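Local coordinates for putative uncharacterized protein (PDB 4ZKQ), which binds chemokines as a viral decoy receptor of a rodent gammaherpesvirus, probably keeping them from the host's own chemokine receptors, at residues A[22-27]-A[54-59]; A[216-221]-A[386-391]; A[298-303]-A[381-386]; A[308-313]-A[328-333]. One frame throughout, in Å; residues are numbered along the deposited sequence.

Interaction 1 of 4, residues A[22-27]-A[54-59]; sequences LTQDIL and KITYGP
Asp25 and Ile55 form a hydrogen-bonded pair between antiparallel strands 23-26 and 54-59: Asp25 N to Ile55 O and Ile55 N to Asp25 O are both 2.9 Å. Tyr57 N adds a bond to Thr23 O at 2.9 Å, while Gln24 with Thr56 and Ile26 with Lys54 are the non-hydrogen-bonded pairs.

Two polar side-chain contacts lie on opposite faces. On the Asp25 face, Tyr57 OH donates to Asp25 OD2 over 2.6 Å. Asp25 CG sits beside its backbone N (chi1 -67°), and the carboxylate meets the ring at its edge, the two planes 74° apart; the hydroxyl approaches from above the carboxylate plane. On the Gln24 face, Lys54 NZ makes a weak bond of 3.1 Å to Gln24 OE1. Stronger partners lie outside: Glu384 and Asp78 form salt bridges with this ammonium, and the two carboxylates probably offset its charge in this buried place; Lys215 reaches Gln24 OE1.

The apolar contacts are at the ends. Leu22 CD2 presses tightly on Gly58 CA at 3.5 Å and also touches Pro59 CD, while Leu27 CD1 lies 3.9 Å from Ile55 CG2.

Strand 23-26 is the outermost on its side of a mixed sheet within this chain, with 54-59 between it and strand 175-181. Ile48 of helix 44-51 covers Leu27 and Ile55, and Leu22 and Gln24 touch strand 206-223.

Interaction 2 of 4, residues A[216-221]-A[386-391]; sequences KIYHRL and GTYSEG
Strands 206-223 and 388-395 run side by side in parallel, Tyr218 to Leu221 pairing with Tyr388 to Gly391 in an otherwise antiparallel sheet. The bonds alternate as a parallel ladder requires: Tyr218 N to Thr387 O (2.9 Å), Ser389 N to Tyr218 O, Arg220 N to Ser389 O, and Gly391 N to Arg220 O (2.8 Å).

On one face, Tyr218 CB makes a CH-pi contact over one face of the Tyr388 ring, 4.2 Å from its centroid, while the two rings themselves meet obliquely with planes 38° apart. Arg220 and Glu390 extend side by side, pointing the same way. Their salt bridge is long, Arg220 NH2 to Glu390 OE2 3.8 Å, and purely a matter of charge, since the oxygen stands well out of the guanidinium plane. Water 4 bridges the gap, accepting from Arg220 NH2 and donating to Glu390 OE2; water 2 links Arg220 NE to Ser389 O. Thr297 also hydrogen-bonds Glu390 OE2.

On the other face, Ser389 OG, set between its backbone N and carbonyl carbon (chi1 63°), comes within 3.3 Å of His219 CB, and Leu221 CD1 touches Gly391 O at 3.5 Å.

Strand 388-395 sits between 206-223 and 378-384, whereas 206-223 also pairs with strands 226-231 and 233-244.

Interaction 3 of 4, residues A[298-303]-A[381-386]; sequences DLFQTA and LKMESG
Leu299, Phe300 and Thr302 belong to the loop between strands 290-296 and 308-315, and they pack against the end of strand 378-384, where it enters the tight turn of the beta hairpin with strand 388-395. It is a buried, mainly apolar loop-on-strand contact with one chain of hydroxyls.

Leu299 presses on the strand: its CD2 is 3.5 Å from Met383 CB, tighter than usual for two carbons. The Met383 side chain bends at its last torsion (chi3 67°), bringing CE to 3.5 Å from Phe300 CZ in an oblique approach to the ring. Phe300 is also stacked on Tyr354.

Around Ser385 the contact turns polar. Ser385 OG donates to Thr302 OG1 over 3.0 Å, and it accepts the backbone N-H of Tyr388, which ties the pair of hydroxyls to the hairpin turn. Water 6 joins Ala303 O to Gly386 N, spanning the two segments through their backbones.

Thr302 OG1 in turn donates to Leu299 O at 2.8 Å, in the carbonyl plane on a lone pair, and Leu299 O is gripped a second time by Thr302 N at 3.0 Å.

Interaction 4 of 4, residues A[308-313]-A[328-333]; sequences VLASVW and FVIPTK
Val308 O receives Ile330 N at 2.7 Å, the shortest polar bond between the two arms of the beta hairpin formed by strands 308-315 and 324-330. Val308 N returns a bond to Ile330 O over 2.8 Å, almost straight at hydrogen (173°) although the donor stands above the carbonyl plane. Ala310 and Phe328 make the second hydrogen-bonded pair, with Ala310 N to Phe328 O and Phe328 N to Ala310 O both 2.8 Å; Leu309 and Val329 lie between as the non-hydrogen-bonded pair.

The face carrying Val308, Ala310, Phe328 and Ile330 is wholly apolar. Ala310 CB touches Phe328 CB at 4.2 Å and lies near Ile330 CD1. Leu352 of strand 350-355 touches both Ala310 and Phe328, and Phe300 packs on Ile330; all of these hairpin residues are buried. On the reverse face, Leu309 CD1 lies 3.6 Å from Phe328 O and more loosely by Val329 CG2.

Strand 378-384 runs along the other edge of 308-315. Nearer the hairpin turn, Val312 crosses Phe328 obliquely: Val312 CG1, set between its backbone N and carbonyl carbon (chi1 59°), meets the ring at its edge, 4.1 Å from Phe328 CE1.

Overall arrangement
Going from the N terminus, interaction 1 closes first, over 26 residues that include helix 44-51, and is complete before the others begin. Interaction 2 spans 164 residues, from strand 206-223 to strand 388-395. Interaction 3 falls within that span, and interaction 4 within interaction 3; none cross, though interactions 2 and 3 share Gly386. Interactions 2, 3 and 4 all reach one mixed sheet, strand 378-384 standing between 388-395 and 308-315. Interaction 1 belongs to a different sheet and touches all three: Leu22 O meets Lys216 N, Ile26 CG1 packs on the backbone of Ser385, and Ile26 CG2 packs on Leu309. It thereby joins the N-terminal sheet to the C-terminal one.

Interaction 1 of 4, residues A[22-27]-A[54-59]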
# COMPACT_ATOMS: atom_id res chain seq x y z
N LEU A 22 6.98 -9.31 7.93
CA LEU A 22 7.26 -8.28 6.94
C LEU A 22 8.05 -7.16 7.58
O LEU A 22 7.87 -6.88 8.76
CB LEU A 22 5.97 -7.71 6.33
CG LEU A 22 4.96 -8.69 5.74
CD1 LEU A 22 3.72 -7.93 5.33
CD2 LEU A 22 5.53 -9.45 4.57
N THR A 23 8.91 -6.52 6.79
CA THR A 23 9.62 -5.33 7.26
C THR A 23 9.63 -4.30 6.14
O THR A 23 9.34 -4.62 4.98
CB THR A 23 11.08 -5.65 7.68
OG1 THR A 23 11.81 -6.16 6.57
CG2 THR A 23 11.11 -6.67 8.82
N GLN A 24 9.97 -3.07 6.48
CA GLN A 24 10.02 -2.02 5.47
C GLN A 24 11.24 -1.13 5.62
O GLN A 24 11.75 -0.93 6.73
CB GLN A 24 8.74 -1.18 5.52
CG GLN A 24 8.52 -0.43 6.83
CD GLN A 24 7.31 0.48 6.78
OE1 GLN A 24 6.25 0.08 6.29
NE2 GLN A 24 7.46 1.70 7.27
N ASP A 25 11.72 -0.64 4.48
CA ASP A 25 12.70 0.44 4.41
C ASP A 25 12.03 1.68 3.85
O ASP A 25 11.25 1.58 2.90
CB ASP A 25 13.87 0.09 3.50
CG ASP A 25 14.73 -1.04 4.05
OD1 ASP A 25 14.75 -1.24 5.28
OD2 ASP A 25 15.40 -1.71 3.24
N ILE A 26 12.35 2.84 4.42
CA ILE A 26 12.07 4.10 3.73
C ILE A 26 13.26 4.41 2.83
O ILE A 26 14.41 4.33 3.27
CB ILE A 26 11.85 5.27 4.71
CG1 ILE A 26 10.88 4.86 5.82
CG2 ILE A 26 11.35 6.52 3.96
CD1 ILE A 26 9.54 4.37 5.31
N LEU A 27 12.99 4.74 1.58
CA LEU A 27 14.06 4.95 0.62
C LEU A 27 14.26 6.44 0.40
O LEU A 27 13.44 7.26 0.81
CB LEU A 27 13.74 4.24 -0.70
CG LEU A 27 13.50 2.73 -0.55
CD1 LEU A 27 12.89 2.11 -1.81
CD2 LEU A 27 14.78 1.99 -0.18
N LYS A 54 9.33 3.98 -0.57
CA LYS A 54 9.25 3.06 0.54
C LYS A 54 9.12 1.65 -0.02
O LYS A 54 8.54 1.47 -1.09
CB LYS A 54 8.06 3.43 1.43
CG LYS A 54 7.49 2.30 2.27
CD LYS A 54 6.36 2.82 3.16
CE LYS A 54 5.48 1.69 3.62
NZ LYS A 54 4.56 2.10 4.70
N ILE A 55 9.67 0.66 0.67
CA ILE A 55 9.53 -0.72 0.21
C ILE A 55 9.31 -1.69 1.37
O ILE A 55 9.95 -1.60 2.42
CB ILE A 55 10.75 -1.14 -0.62
CG1 ILE A 55 10.50 -2.50 -1.28
CG2 ILE A 55 12.02 -1.15 0.23
CD1 ILE A 55 11.47 -2.80 -2.40
N THR A 56 8.38 -2.61 1.16
CA THR A 56 8.05 -3.65 2.12
C THR A 56 8.54 -4.97 1.54
O THR A 56 8.33 -5.24 0.36
CB THR A 56 6.54 -3.72 2.40
OG1 THR A 56 6.13 -2.54 3.12
CG2 THR A 56 6.16 -4.97 3.22
N TYR A 57 9.21 -5.77 2.36
CA TYR A 57 9.72 -7.07 1.94
C TYR A 57 8.83 -8.19 2.47
O TYR A 57 8.36 -8.13 3.61
CB TYR A 57 11.15 -7.28 2.43
CG TYR A 57 12.10 -6.16 2.10
CD1 TYR A 57 12.74 -6.12 0.86
CD2 TYR A 57 12.37 -5.15 3.01
CE1 TYR A 57 13.62 -5.09 0.55
CE2 TYR A 57 13.25 -4.13 2.71
CZ TYR A 57 13.86 -4.10 1.48
OH TYR A 57 14.74 -3.09 1.17
N GLY A 58 8.59 -9.20 1.65
CA GLY A 58 7.79 -10.34 2.09
C GLY A 58 7.99 -11.58 1.25
O GLY A 58 8.75 -11.57 0.29
N PRO A 59 7.31 -12.67 1.62
CA PRO A 59 7.42 -13.95 0.93
C PRO A 59 6.39 -14.10 -0.19
O PRO A 59 5.22 -13.80 0.02
CB PRO A 59 7.13 -14.96 2.04
CG PRO A 59 6.11 -14.26 2.88
CD PRO A 59 6.45 -12.77 2.81

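Interaction 2 of 4, residues A[216-221]-A[386-391]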
# COMPACT_ATOMS: atom_id res chain seq x y z
N LYS A 216 6.52 -6.35 11.31
CA LYS A 216 7.19 -5.90 12.52
C LYS A 216 7.49 -4.41 12.40
O LYS A 216 8.41 -3.99 11.70
CB LYS A 216 8.47 -6.68 12.79
CG LYS A 216 9.18 -6.21 14.07
CD LYS A 216 10.38 -7.07 14.43
CE LYS A 216 11.06 -6.58 15.70
NZ LYS A 216 12.37 -7.26 15.92
N ILE A 217 6.68 -3.62 13.09
CA ILE A 217 6.83 -2.18 13.09
C ILE A 217 6.08 -1.68 14.32
O ILE A 217 4.99 -2.16 14.62
CB ILE A 217 6.28 -1.54 11.79
CG1 ILE A 217 6.59 -0.03 11.74
CG2 ILE A 217 4.79 -1.79 11.65
CD1 ILE A 217 6.48 0.55 10.34
N TYR A 218 6.69 -0.76 15.06
CA TYR A 218 6.02 -0.23 16.24
C TYR A 218 5.10 0.89 15.79
O TYR A 218 5.55 1.97 15.40
CB TYR A 218 7.01 0.27 17.29
CG TYR A 218 6.35 0.39 18.65
CD1 TYR A 218 5.56 1.49 18.96
CD2 TYR A 218 6.48 -0.62 19.60
CE1 TYR A 218 4.93 1.60 20.19
CE2 TYR A 218 5.86 -0.52 20.83
CZ TYR A 218 5.08 0.59 21.12
OH TYR A 218 4.46 0.70 22.34
N HIS A 219 3.79 0.63 15.84
CA HIS A 219 2.80 1.56 15.34
C HIS A 219 2.01 2.16 16.49
O HIS A 219 1.76 1.50 17.50
CB HIS A 219 1.85 0.86 14.36
CG HIS A 219 1.16 -0.33 14.94
ND1 HIS A 219 -0.10 -0.26 15.52
CD2 HIS A 219 1.54 -1.62 15.06
CE1 HIS A 219 -0.45 -1.45 15.95
NE2 HIS A 219 0.53 -2.30 15.68
N ARG A 220 1.67 3.43 16.33
CA ARG A 220 0.80 4.14 17.26
C ARG A 220 -0.18 4.98 16.46
O ARG A 220 0.17 5.52 15.41
CB ARG A 220 1.62 5.01 18.22
CG ARG A 220 2.28 4.21 19.32
CD ARG A 220 3.16 5.05 20.20
NE ARG A 220 4.40 5.43 19.53
CZ ARG A 220 5.45 5.98 20.15
NH1 ARG A 220 5.41 6.20 21.45
NH2 ARG A 220 6.54 6.29 19.46
N LEU A 221 -1.41 5.05 16.96
CA LEU A 221 -2.45 5.84 16.32
C LEU A 221 -3.00 6.83 17.32
O LEU A 221 -3.34 6.46 18.45
CB LEU A 221 -3.56 4.94 15.79
CG LEU A 221 -4.74 5.67 15.15
CD1 LEU A 221 -4.31 6.52 13.97
CD2 LEU A 221 -5.81 4.68 14.74
N GLY A 386 11.62 2.96 9.14
CA GLY A 386 11.63 1.54 8.88
C GLY A 386 11.08 0.71 10.03
O GLY A 386 10.61 -0.41 9.82
N THR A 387 11.13 1.26 11.24
CA THR A 387 10.82 0.50 12.45
C THR A 387 9.69 1.10 13.31
O THR A 387 9.21 0.44 14.23
CB THR A 387 12.06 0.38 13.34
OG1 THR A 387 12.55 1.69 13.65
CG2 THR A 387 13.15 -0.40 12.63
N TYR A 388 9.27 2.32 12.99
CA TYR A 388 8.19 3.02 13.71
C TYR A 388 7.24 3.71 12.75
O TYR A 388 7.66 4.25 11.73
CB TYR A 388 8.75 4.08 14.66
CG TYR A 388 9.41 3.58 15.91
CD1 TYR A 388 10.69 3.06 15.88
CD2 TYR A 388 8.76 3.68 17.14
CE1 TYR A 388 11.31 2.62 17.03
CE2 TYR A 388 9.37 3.25 18.30
CZ TYR A 388 10.65 2.72 18.24
OH TYR A 388 11.25 2.29 19.39
N SER A 389 5.95 3.72 13.11
CA SER A 389 4.97 4.52 12.40
C SER A 389 4.02 5.19 13.39
O SER A 389 3.65 4.60 14.40
CB SER A 389 4.17 3.67 11.41
OG SER A 389 3.43 2.67 12.07
N GLU A 390 3.68 6.43 13.07
CA GLU A 390 2.74 7.23 13.86
C GLU A 390 1.65 7.72 12.95
O GLU A 390 1.93 8.44 11.99
CB GLU A 390 3.43 8.43 14.51
CG GLU A 390 4.28 8.13 15.71
CD GLU A 390 5.00 9.36 16.23
OE1 GLU A 390 4.64 10.48 15.80
OE2 GLU A 390 5.92 9.21 17.05
N GLY A 391 0.41 7.34 13.24
CA GLY A 391 -0.75 7.88 12.55
C GLY A 391 -1.48 8.85 13.45
O GLY A 391 -1.57 8.65 14.66
O HOH W 1 9.46 -2.64 9.35
O HOH W 2 5.28 4.69 16.83
O HOH W 3 0.91 3.73 12.68
O HOH W 4 7.04 6.73 16.83

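Interaction 3 of 4, residues A[298-303]-A[381-386]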
# COMPACT_ATOMS: atom_id res chain seq x y z
N ASP A 298 9.32 11.39 18.95
CA ASP A 298 10.69 10.88 18.96
C ASP A 298 10.98 10.09 17.70
O ASP A 298 11.97 9.37 17.62
CB ASP A 298 10.93 10.01 20.20
CG ASP A 298 10.05 8.77 20.22
OD1 ASP A 298 8.98 8.79 19.57
OD2 ASP A 298 10.42 7.78 20.88
N LEU A 299 10.10 10.21 16.71
CA LEU A 299 10.19 9.40 15.51
C LEU A 299 11.53 9.56 14.79
O LEU A 299 12.10 8.59 14.32
CB LEU A 299 9.05 9.74 14.55
CG LEU A 299 9.05 8.98 13.22
CD1 LEU A 299 8.78 7.50 13.47
CD2 LEU A 299 8.05 9.57 12.26
N PHE A 300 12.02 10.79 14.72
CA PHE A 300 13.23 11.05 13.93
C PHE A 300 14.48 10.51 14.62
O PHE A 300 15.55 10.48 14.00
CB PHE A 300 13.36 12.55 13.65
CG PHE A 300 12.32 13.06 12.71
CD1 PHE A 300 12.52 13.03 11.34
CD2 PHE A 300 11.12 13.56 13.18
CE1 PHE A 300 11.56 13.49 10.47
CE2 PHE A 300 10.15 14.03 12.32
CZ PHE A 300 10.37 13.99 10.96
N GLN A 301 14.35 10.07 15.86
CA GLN A 301 15.45 9.45 16.60
C GLN A 301 15.50 7.94 16.38
O GLN A 301 16.47 7.28 16.76
CB GLN A 301 15.34 9.76 18.09
CG GLN A 301 15.15 11.24 18.41
CD GLN A 301 16.18 12.12 17.72
OE1 GLN A 301 15.85 13.16 17.17
NE2 GLN A 301 17.44 11.69 17.75
N THR A 302 14.46 7.41 15.75
CA THR A 302 14.35 5.98 15.43
C THR A 302 14.82 5.65 14.03
O THR A 302 14.95 4.48 13.65
CB THR A 302 12.90 5.50 15.55
OG1 THR A 302 12.20 5.78 14.32
CG2 THR A 302 12.20 6.17 16.71
N ALA A 303 15.05 6.69 13.24
CA ALA A 303 15.16 6.55 11.80
C ALA A 303 16.41 5.78 11.34
O ALA A 303 16.46 5.32 10.20
CB ALA A 303 15.13 7.92 11.17
N LEU A 381 -2.60 12.10 9.05
CA LEU A 381 -1.16 12.23 8.85
C LEU A 381 -0.48 10.99 9.36
O LEU A 381 -0.66 10.61 10.52
CB LEU A 381 -0.62 13.46 9.58
CG LEU A 381 0.90 13.60 9.64
CD1 LEU A 381 1.47 13.84 8.24
CD2 LEU A 381 1.29 14.73 10.58
N LYS A 382 0.31 10.35 8.51
CA LYS A 382 1.15 9.25 8.95
C LYS A 382 2.61 9.60 8.69
O LYS A 382 2.96 10.14 7.65
CB LYS A 382 0.79 7.94 8.24
CG LYS A 382 1.64 6.76 8.70
CD LYS A 382 1.10 5.42 8.22
CE LYS A 382 1.18 5.29 6.72
NZ LYS A 382 0.87 3.90 6.28
N MET A 383 3.44 9.30 9.68
CA MET A 383 4.88 9.51 9.59
C MET A 383 5.53 8.21 10.03
O MET A 383 5.18 7.66 11.07
CB MET A 383 5.32 10.69 10.45
CG MET A 383 4.68 12.02 10.05
SD MET A 383 5.27 13.43 11.00
CE MET A 383 6.98 13.52 10.48
N GLU A 384 6.46 7.71 9.23
CA GLU A 384 7.04 6.39 9.48
C GLU A 384 8.50 6.31 9.09
O GLU A 384 8.94 6.90 8.09
CB GLU A 384 6.26 5.32 8.72
CG GLU A 384 6.18 5.56 7.22
CD GLU A 384 5.22 4.63 6.51
OE1 GLU A 384 5.18 3.43 6.85
OE2 GLU A 384 4.50 5.10 5.60
N SER A 385 9.25 5.56 9.89
CA SER A 385 10.58 5.11 9.55
C SER A 385 10.48 3.65 9.16
O SER A 385 9.39 3.15 8.90
CB SER A 385 11.53 5.29 10.73
OG SER A 385 11.08 4.52 11.83
N GLY A 386 11.62 2.96 9.14
CA GLY A 386 11.63 1.54 8.88
C GLY A 386 11.08 0.71 10.03
O GLY A 386 10.61 -0.41 9.82
O HOH W 5 14.04 2.87 10.89
O HOH W 6 13.87 4.96 8.30

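Interaction 4 of 4, residues A[308-313]-A[328-333]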
# COMPACT_ATOMS: atom_id res chain seq x y z
N VAL A 308 12.42 9.52 6.91
CA VAL A 308 11.06 9.37 7.37
C VAL A 308 10.14 9.75 6.21
O VAL A 308 10.40 10.74 5.52
CB VAL A 308 10.78 10.25 8.61
CG1 VAL A 308 9.27 10.54 8.79
CG2 VAL A 308 11.36 9.61 9.86
N LEU A 309 9.11 8.94 5.99
CA LEU A 309 8.11 9.22 4.97
C LEU A 309 6.88 9.78 5.66
O LEU A 309 6.39 9.19 6.62
CB LEU A 309 7.76 7.97 4.18
CG LEU A 309 6.72 8.15 3.07
CD1 LEU A 309 7.27 8.98 1.92
CD2 LEU A 309 6.25 6.80 2.55
N ALA A 310 6.39 10.91 5.17
CA ALA A 310 5.18 11.52 5.71
C ALA A 310 4.11 11.50 4.63
O ALA A 310 4.32 11.99 3.53
CB ALA A 310 5.46 12.94 6.19
N SER A 311 2.96 10.90 4.96
CA SER A 311 1.82 10.87 4.06
C SER A 311 0.67 11.60 4.74
O SER A 311 0.39 11.33 5.90
CB SER A 311 1.39 9.44 3.72
OG SER A 311 2.49 8.64 3.32
N VAL A 312 0.02 12.50 4.02
CA VAL A 312 -1.13 13.21 4.58
C VAL A 312 -2.23 13.26 3.55
O VAL A 312 -1.99 13.48 2.37
CB VAL A 312 -0.75 14.63 5.04
CG1 VAL A 312 -0.21 15.46 3.88
CG2 VAL A 312 -1.95 15.33 5.70
N TRP A 313 -3.46 13.02 4.00
CA TRP A 313 -4.59 13.20 3.12
C TRP A 313 -5.79 13.70 3.89
O TRP A 313 -5.84 13.61 5.11
CB TRP A 313 -4.92 11.89 2.39
CG TRP A 313 -5.38 10.78 3.26
CD1 TRP A 313 -4.60 9.83 3.85
CD2 TRP A 313 -6.73 10.47 3.63
NE1 TRP A 313 -5.38 8.95 4.56
CE2 TRP A 313 -6.69 9.32 4.44
CE3 TRP A 313 -7.97 11.06 3.34
CZ2 TRP A 313 -7.84 8.75 4.98
CZ3 TRP A 313 -9.10 10.49 3.87
CH2 TRP A 313 -9.03 9.35 4.68
N PHE A 328 5.72 13.54 1.72
CA PHE A 328 7.01 14.19 1.91
C PHE A 328 8.05 13.18 2.34
O PHE A 328 7.77 12.33 3.19
CB PHE A 328 6.92 15.29 2.97
CG PHE A 328 5.83 16.26 2.72
CD1 PHE A 328 4.55 16.00 3.17
CD2 PHE A 328 6.07 17.44 2.04
CE1 PHE A 328 3.53 16.90 2.95
CE2 PHE A 328 5.06 18.34 1.81
CZ PHE A 328 3.78 18.07 2.27
N VAL A 329 9.24 13.26 1.75
CA VAL A 329 10.38 12.48 2.22
C VAL A 329 11.24 13.37 3.10
O VAL A 329 11.59 14.48 2.71
CB VAL A 329 11.24 11.93 1.06
CG1 VAL A 329 12.21 10.88 1.58
CG2 VAL A 329 10.37 11.36 -0.03
N ILE A 330 11.59 12.88 4.28
CA ILE A 330 12.34 13.66 5.25
C ILE A 330 13.61 12.91 5.62
O ILE A 330 13.59 12.04 6.49
CB ILE A 330 11.53 13.95 6.52
CG1 ILE A 330 10.12 14.42 6.17
CG2 ILE A 330 12.26 14.98 7.38
CD1 ILE A 330 9.22 14.63 7.37
N PRO A 331 14.72 13.22 4.94
CA PRO A 331 15.97 12.55 5.31
C PRO A 331 16.42 12.97 6.70
O PRO A 331 16.04 14.05 7.16
CB PRO A 331 16.96 13.03 4.24
CG PRO A 331 16.44 14.36 3.83
CD PRO A 331 14.94 14.27 3.92
N THR A 332 17.18 12.11 7.37
CA THR A 332 17.66 12.40 8.72
C THR A 332 19.19 12.52 8.75
O THR A 332 19.79 12.63 9.82
CB THR A 332 17.21 11.31 9.73
OG1 THR A 332 17.76 10.04 9.35
CG2 THR A 332 15.68 11.22 9.79
N LYS A 333 19.81 12.51 7.57
CA LYS A 333 21.23 12.82 7.45
C LYS A 333 21.46 13.43 6.07
O LYS A 333 20.59 13.36 5.20
CB LYS A 333 22.09 11.57 7.65
CG LYS A 333 22.05 10.57 6.50
CD LYS A 333 22.98 9.39 6.77
CE LYS A 333 23.14 8.48 5.55
NZ LYS A 333 22.07 7.46 5.43